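Local coordinates for Non-reducing end beta-L-arabinofuranosidase (Bacteroides thetaiotaomicron, PDB 5MQO), which is a family GH127 glycoside hydrolase that probably removes sugars such as beta-L-arabinofuranose or aceric acid from plant pectin, at residues E190-I202 / R237-M251. Numbering follows the deposited sequence.
Sequences ETYNLGHLMMAGI and RNAICPSHYMGVVEM
M198 drops from helix 192-202 as a knob into a hole formed by H244, G247, V248 and M251 of helix 243-251, two helices of the GH127 catalytic domain, whose helical hairpins are consistent with an (alpha/alpha)6 barrel. Their axes come within 8.7 Å at 41°, and this crossing is the tight part. The M198 chain bends at its last torsion (chi3 -70°), laying CE against the backbone, 3.7 Å from G247 C; G247, with no side chain, leaves room for that methyl. G195 lets the second helix in just as closely: its CA lies 3.7 Å from H244 CD2, while Y192 O sits in the plane of the H244 ring, at its edge. ND1 of that ring is hydrogen-bonded to Y228 OH of helix 212-230. Further along, I202 CD1 packs 3.8 Å from E250 CB, and the E250 carboxylate forms salt bridges with R206 and R253.

The other end is looser and partly solvent-exposed. Here Y192 reaches over the turn before helix 243-251, with C241 CB and I240 CB at its ring edge and CE1 3.3 Å from R237 O. An alanine here is likely to leave C241 CB without its aromatic neighbour and open a gap beside the 237-241 turn. Back toward the crossing, S243 OG lies over one face of the H196 ring, offset toward the rim, and C241 SG approaches the same ring obliquely, 3.6 Å from H196 NE2.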
loop_
_atom_site.group_PDB
_atom_site.type_symbol
_atom_site.label_atom_id
_atom_site.label_comp_id
_atom_site.label_asym_id
_atom_site.label_seq_id
_atom_site.Cartn_x
_atom_site.Cartn_y
_atom_site.Cartn_z
ATOM N N GLU A 190 -5.623 -2.759 27.573
ATOM C CA GLU A 190 -4.526 -2.164 26.779
ATOM C C GLU A 190 -3.557 -3.229 26.281
ATOM O O GLU A 190 -2.360 -3.241 26.546
ATOM C CB GLU A 190 -3.855 -1.010 27.530
ATOM C CG GLU A 190 -4.800 0.183 27.738
ATOM C CD GLU A 190 -5.375 0.763 26.435
ATOM O OE1 GLU A 190 -5.028 1.914 26.098
ATOM O OE2 GLU A 190 -6.173 0.081 25.742
ATOM N N THR A 191 -4.172 -4.088 25.488
ATOM C CA THR A 191 -3.582 -5.197 24.811
ATOM C C THR A 191 -3.309 -4.785 23.340
ATOM O O THR A 191 -2.683 -5.533 22.604
ATOM C CB THR A 191 -4.578 -6.390 24.945
ATOM O OG1 THR A 191 -3.887 -7.640 24.957
ATOM C CG2 THR A 191 -5.654 -6.396 23.857
ATOM N N TYR A 192 -3.763 -3.594 22.929
ATOM C CA TYR A 192 -3.677 -3.126 21.528
ATOM C C TYR A 192 -2.247 -2.728 21.191
ATOM O O TYR A 192 -1.757 -2.970 20.081
ATOM C CB TYR A 192 -4.546 -1.873 21.270
ATOM C CG TYR A 192 -6.026 -1.931 21.632
ATOM C CD1 TYR A 192 -6.990 -2.273 20.675
ATOM C CD2 TYR A 192 -6.475 -1.576 22.919
ATOM C CE1 TYR A 192 -8.343 -2.298 20.990
ATOM C CE2 TYR A 192 -7.828 -1.600 23.242
ATOM C CZ TYR A 192 -8.753 -1.959 22.280
ATOM O OH TYR A 192 -10.082 -1.976 22.619
ATOM N N ASN A 193 -1.613 -2.054 22.147
ATOM C CA ASN A 193 -0.212 -1.674 22.050
ATOM C C ASN A 193 0.731 -2.860 21.925
ATOM O O ASN A 193 1.745 -2.761 21.253
ATOM C CB ASN A 193 0.187 -0.811 23.250
ATOM C CG ASN A 193 -0.286 0.625 23.111
ATOM O OD1 ASN A 193 -1.123 0.939 22.258
ATOM N ND2 ASN A 193 0.266 1.514 23.932
ATOM N N LEU A 194 0.402 -3.980 22.560
ATOM C CA LEU A 194 1.229 -5.179 22.464
ATOM C C LEU A 194 1.402 -5.705 21.060
ATOM O O LEU A 194 2.486 -6.148 20.711
ATOM C CB LEU A 194 0.690 -6.301 23.357
ATOM C CG LEU A 194 0.879 -6.088 24.863
ATOM C CD1 LEU A 194 0.749 -7.431 25.560
ATOM C CD2 LEU A 194 2.211 -5.441 25.239
ATOM N N GLY A 195 0.360 -5.657 20.251
ATOM C CA GLY A 195 0.466 -6.141 18.888
ATOM C C GLY A 195 1.517 -5.422 18.052
ATOM O O GLY A 195 2.147 -6.019 17.168
ATOM N N HIS A 196 1.694 -4.136 18.326
ATOM C CA HIS A 196 2.650 -3.335 17.613
ATOM C C HIS A 196 4.043 -3.576 18.124
ATOM O O HIS A 196 4.998 -3.508 17.351
ATOM C CB HIS A 196 2.286 -1.870 17.715
ATOM C CG HIS A 196 1.012 -1.552 17.019
ATOM N ND1 HIS A 196 0.864 -1.702 15.657
ATOM C CD2 HIS A 196 -0.187 -1.144 17.490
ATOM C CE1 HIS A 196 -0.369 -1.380 15.315
ATOM N NE2 HIS A 196 -1.027 -1.037 16.409
ATOM N N LEU A 197 4.175 -3.867 19.412
ATOM C CA LEU A 197 5.458 -4.300 19.949
ATOM C C LEU A 197 5.972 -5.561 19.245
ATOM O O LEU A 197 7.168 -5.660 19.005
ATOM C CB LEU A 197 5.388 -4.537 21.461
ATOM C CG LEU A 197 6.696 -4.929 22.156
ATOM C CD1 LEU A 197 7.659 -3.760 22.230
ATOM C CD2 LEU A 197 6.391 -5.446 23.540
ATOM N N MET A 198 5.091 -6.502 18.913
ATOM C CA MET A 198 5.527 -7.705 18.222
ATOM C C MET A 198 6.275 -7.357 16.926
ATOM O O MET A 198 7.403 -7.778 16.710
ATOM C CB MET A 198 4.364 -8.641 17.897
ATOM C CG MET A 198 3.629 -9.239 19.089
ATOM S SD MET A 198 2.409 -10.491 18.574
ATOM C CE MET A 198 1.185 -9.471 17.768
ATOM N N MET A 199 5.659 -6.572 16.066
ATOM C CA MET A 199 6.275 -6.296 14.787
ATOM C C MET A 199 7.529 -5.449 14.931
ATOM O O MET A 199 8.485 -5.641 14.172
ATOM C CB MET A 199 5.280 -5.672 13.790
ATOM C CG MET A 199 4.634 -6.684 12.848
ATOM S SD MET A 199 5.846 -7.634 11.895
ATOM C CE MET A 199 4.986 -7.680 10.320
ATOM N N ALA A 200 7.545 -4.552 15.916
ATOM C CA ALA A 200 8.726 -3.714 16.155
ATOM C C ALA A 200 9.935 -4.565 16.530
ATOM O O ALA A 200 11.062 -4.313 16.087
ATOM C CB ALA A 200 8.454 -2.669 17.233
ATOM N N GLY A 201 9.680 -5.578 17.331
ATOM C CA GLY A 201 10.725 -6.445 17.808
ATOM C C GLY A 201 11.250 -7.371 16.741
ATOM O O GLY A 201 12.467 -7.602 16.681
ATOM N N ILE A 202 10.342 -7.911 15.912
ATOM C CA ILE A 202 10.734 -8.808 14.813
ATOM C C ILE A 202 11.631 -8.029 13.831
ATOM O O ILE A 202 12.731 -8.459 13.485
ATOM C CB ILE A 202 9.508 -9.341 14.049
ATOM C CG1 ILE A 202 8.679 -10.269 14.912
ATOM C CG2 ILE A 202 9.898 -10.087 12.762
ATOM C CD1 ILE A 202 7.237 -10.293 14.439
ATOM N N ARG A 237 -13.303 -6.929 21.304
ATOM C CA ARG A 237 -12.601 -5.609 21.392
ATOM C C ARG A 237 -11.079 -5.665 21.521
ATOM O O ARG A 237 -10.366 -4.882 20.887
ATOM C CB ARG A 237 -13.143 -4.753 22.557
ATOM C CG ARG A 237 -14.329 -3.864 22.192
ATOM C CD ARG A 237 -15.354 -3.776 23.314
ATOM N NE ARG A 237 -15.925 -5.093 23.630
ATOM C CZ ARG A 237 -17.020 -5.311 24.363
ATOM N NH1 ARG A 237 -17.736 -4.307 24.874
ATOM N NH2 ARG A 237 -17.417 -6.565 24.576
ATOM N N ASN A 238 -10.601 -6.536 22.399
ATOM C CA ASN A 238 -9.192 -6.979 22.430
ATOM C C ASN A 238 -8.467 -7.041 21.063
ATOM O O ASN A 238 -7.348 -6.537 20.932
ATOM C CB ASN A 238 -9.141 -8.356 23.100
ATOM C CG ASN A 238 -10.235 -9.300 22.597
ATOM O OD1 ASN A 238 -10.853 -9.059 21.554
ATOM N ND2 ASN A 238 -10.484 -10.373 23.336
ATOM N N ALA A 239 -9.123 -7.648 20.065
ATOM C CA ALA A 239 -8.589 -7.812 18.707
ATOM C C ALA A 239 -9.134 -6.789 17.696
ATOM O O ALA A 239 -8.847 -6.946 16.509
ATOM C CB ALA A 239 -8.858 -9.229 18.198
ATOM N N ILE A 240 -9.907 -5.768 18.138
ATOM C CA ILE A 240 -10.286 -4.582 17.285
ATOM C C ILE A 240 -9.002 -3.853 16.765
ATOM O O ILE A 240 -9.087 -3.051 15.817
ATOM C CB ILE A 240 -11.356 -3.605 17.953
ATOM C CG1 ILE A 240 -12.790 -4.166 17.823
ATOM C CG2 ILE A 240 -11.355 -2.198 17.332
ATOM C CD1 ILE A 240 -13.886 -3.356 18.506
ATOM N N CYS A 241 -7.832 -4.136 17.372
ATOM C CA CYS A 241 -6.544 -3.960 16.686
ATOM C C CYS A 241 -6.313 -5.148 15.734
ATOM O O CYS A 241 -6.124 -6.289 16.190
ATOM C CB CYS A 241 -5.372 -3.821 17.656
ATOM S SG CYS A 241 -4.079 -2.776 16.959
ATOM N N PRO A 242 -6.343 -4.887 14.410
ATOM C CA PRO A 242 -6.205 -5.957 13.416
ATOM C C PRO A 242 -4.761 -6.213 12.942
ATOM O O PRO A 242 -4.522 -7.163 12.196
ATOM C CB PRO A 242 -7.058 -5.434 12.273
ATOM C CG PRO A 242 -6.803 -3.950 12.311
ATOM C CD PRO A 242 -6.570 -3.579 13.749
ATOM N N SER A 243 -3.827 -5.348 13.352
ATOM C CA SER A 243 -2.390 -5.616 13.304
ATOM C C SER A 243 -2.048 -6.989 13.885
ATOM O O SER A 243 -1.162 -7.681 13.394
ATOM C CB SER A 243 -1.645 -4.562 14.138
ATOM O OG SER A 243 -1.976 -4.660 15.533
ATOM N N HIS A 244 -2.746 -7.341 14.958
ATOM C CA HIS A 244 -2.546 -8.593 15.693
ATOM C C HIS A 244 -2.378 -9.847 14.835
ATOM O O HIS A 244 -1.503 -10.650 15.121
ATOM C CB HIS A 244 -3.723 -8.837 16.668
ATOM C CG HIS A 244 -3.698 -7.970 17.890
ATOM N ND1 HIS A 244 -4.363 -8.305 19.052
ATOM C CD2 HIS A 244 -3.087 -6.784 18.133
ATOM C CE1 HIS A 244 -4.167 -7.360 19.954
ATOM N NE2 HIS A 244 -3.393 -6.427 19.422
ATOM N N TYR A 245 -3.212 -10.009 13.805
ATOM C CA TYR A 245 -3.291 -11.268 13.035
ATOM C C TYR A 245 -1.966 -11.535 12.315
ATOM O O TYR A 245 -1.446 -12.651 12.348
ATOM C CB TYR A 245 -4.412 -11.213 11.999
ATOM C CG TYR A 245 -5.795 -11.124 12.583
ATOM C CD1 TYR A 245 -6.359 -9.886 12.901
ATOM C CD2 TYR A 245 -6.552 -12.258 12.792
ATOM C CE1 TYR A 245 -7.621 -9.778 13.441
ATOM C CE2 TYR A 245 -7.824 -12.167 13.322
ATOM C CZ TYR A 245 -8.357 -10.922 13.653
ATOM O OH TYR A 245 -9.636 -10.811 14.181
ATOM N N MET A 246 -1.447 -10.482 11.680
ATOM C CA MET A 246 -0.164 -10.499 10.993
ATOM C C MET A 246 1.003 -10.669 11.983
ATOM O O MET A 246 1.854 -11.547 11.793
ATOM C CB MET A 246 -0.001 -9.226 10.131
ATOM C CG MET A 246 -0.655 -9.332 8.749
ATOM S SD MET A 246 -0.868 -7.847 7.733
ATOM C CE MET A 246 0.570 -6.885 8.218
ATOM N N GLY A 247 1.015 -9.861 13.046
ATOM C CA GLY A 247 2.057 -9.916 14.086
ATOM C C GLY A 247 2.261 -11.278 14.712
ATOM O O GLY A 247 3.393 -11.701 14.932
ATOM N N VAL A 248 1.153 -11.976 14.973
ATOM C CA VAL A 248 1.172 -13.297 15.610
ATOM C C VAL A 248 1.669 -14.381 14.641
ATOM O O VAL A 248 2.451 -15.250 15.034
ATOM C CB VAL A 248 -0.196 -13.635 16.302
ATOM C CG1 VAL A 248 -1.295 -13.906 15.303
ATOM C CG2 VAL A 248 -0.090 -14.855 17.199
ATOM N N VAL A 249 1.260 -14.319 13.374
ATOM C CA VAL A 249 1.799 -15.237 12.350
ATOM C C VAL A 249 3.271 -14.895 12.063
ATOM O O VAL A 249 4.110 -15.783 11.818
ATOM C CB VAL A 249 0.992 -15.197 11.037
ATOM C CG1 VAL A 249 1.643 -16.062 9.956
ATOM C CG2 VAL A 249 -0.427 -15.684 11.265
ATOM N N GLU A 250 3.600 -13.616 12.097
ATOM C CA GLU A 250 4.988 -13.261 11.903
ATOM C C GLU A 250 5.851 -13.732 13.098
ATOM O O GLU A 250 7.014 -14.059 12.930
ATOM C CB GLU A 250 5.137 -11.771 11.620
ATOM C CG GLU A 250 6.393 -11.414 10.852
ATOM C CD GLU A 250 6.530 -12.133 9.517
ATOM O OE1 GLU A 250 7.688 -12.487 9.156
ATOM O OE2 GLU A 250 5.495 -12.321 8.822
ATOM N N MET A 251 5.270 -13.806 14.286
ATOM C CA MET A 251 5.999 -14.346 15.424
ATOM C C MET A 251 6.181 -15.832 15.357
ATOM O O MET A 251 7.235 -16.326 15.770
ATOM C CB MET A 251 5.342 -13.984 16.735
ATOM C CG MET A 251 5.918 -12.707 17.297
ATOM S SD MET A 251 7.527 -13.030 18.031
ATOM C CE MET A 251 7.861 -11.356 18.518
#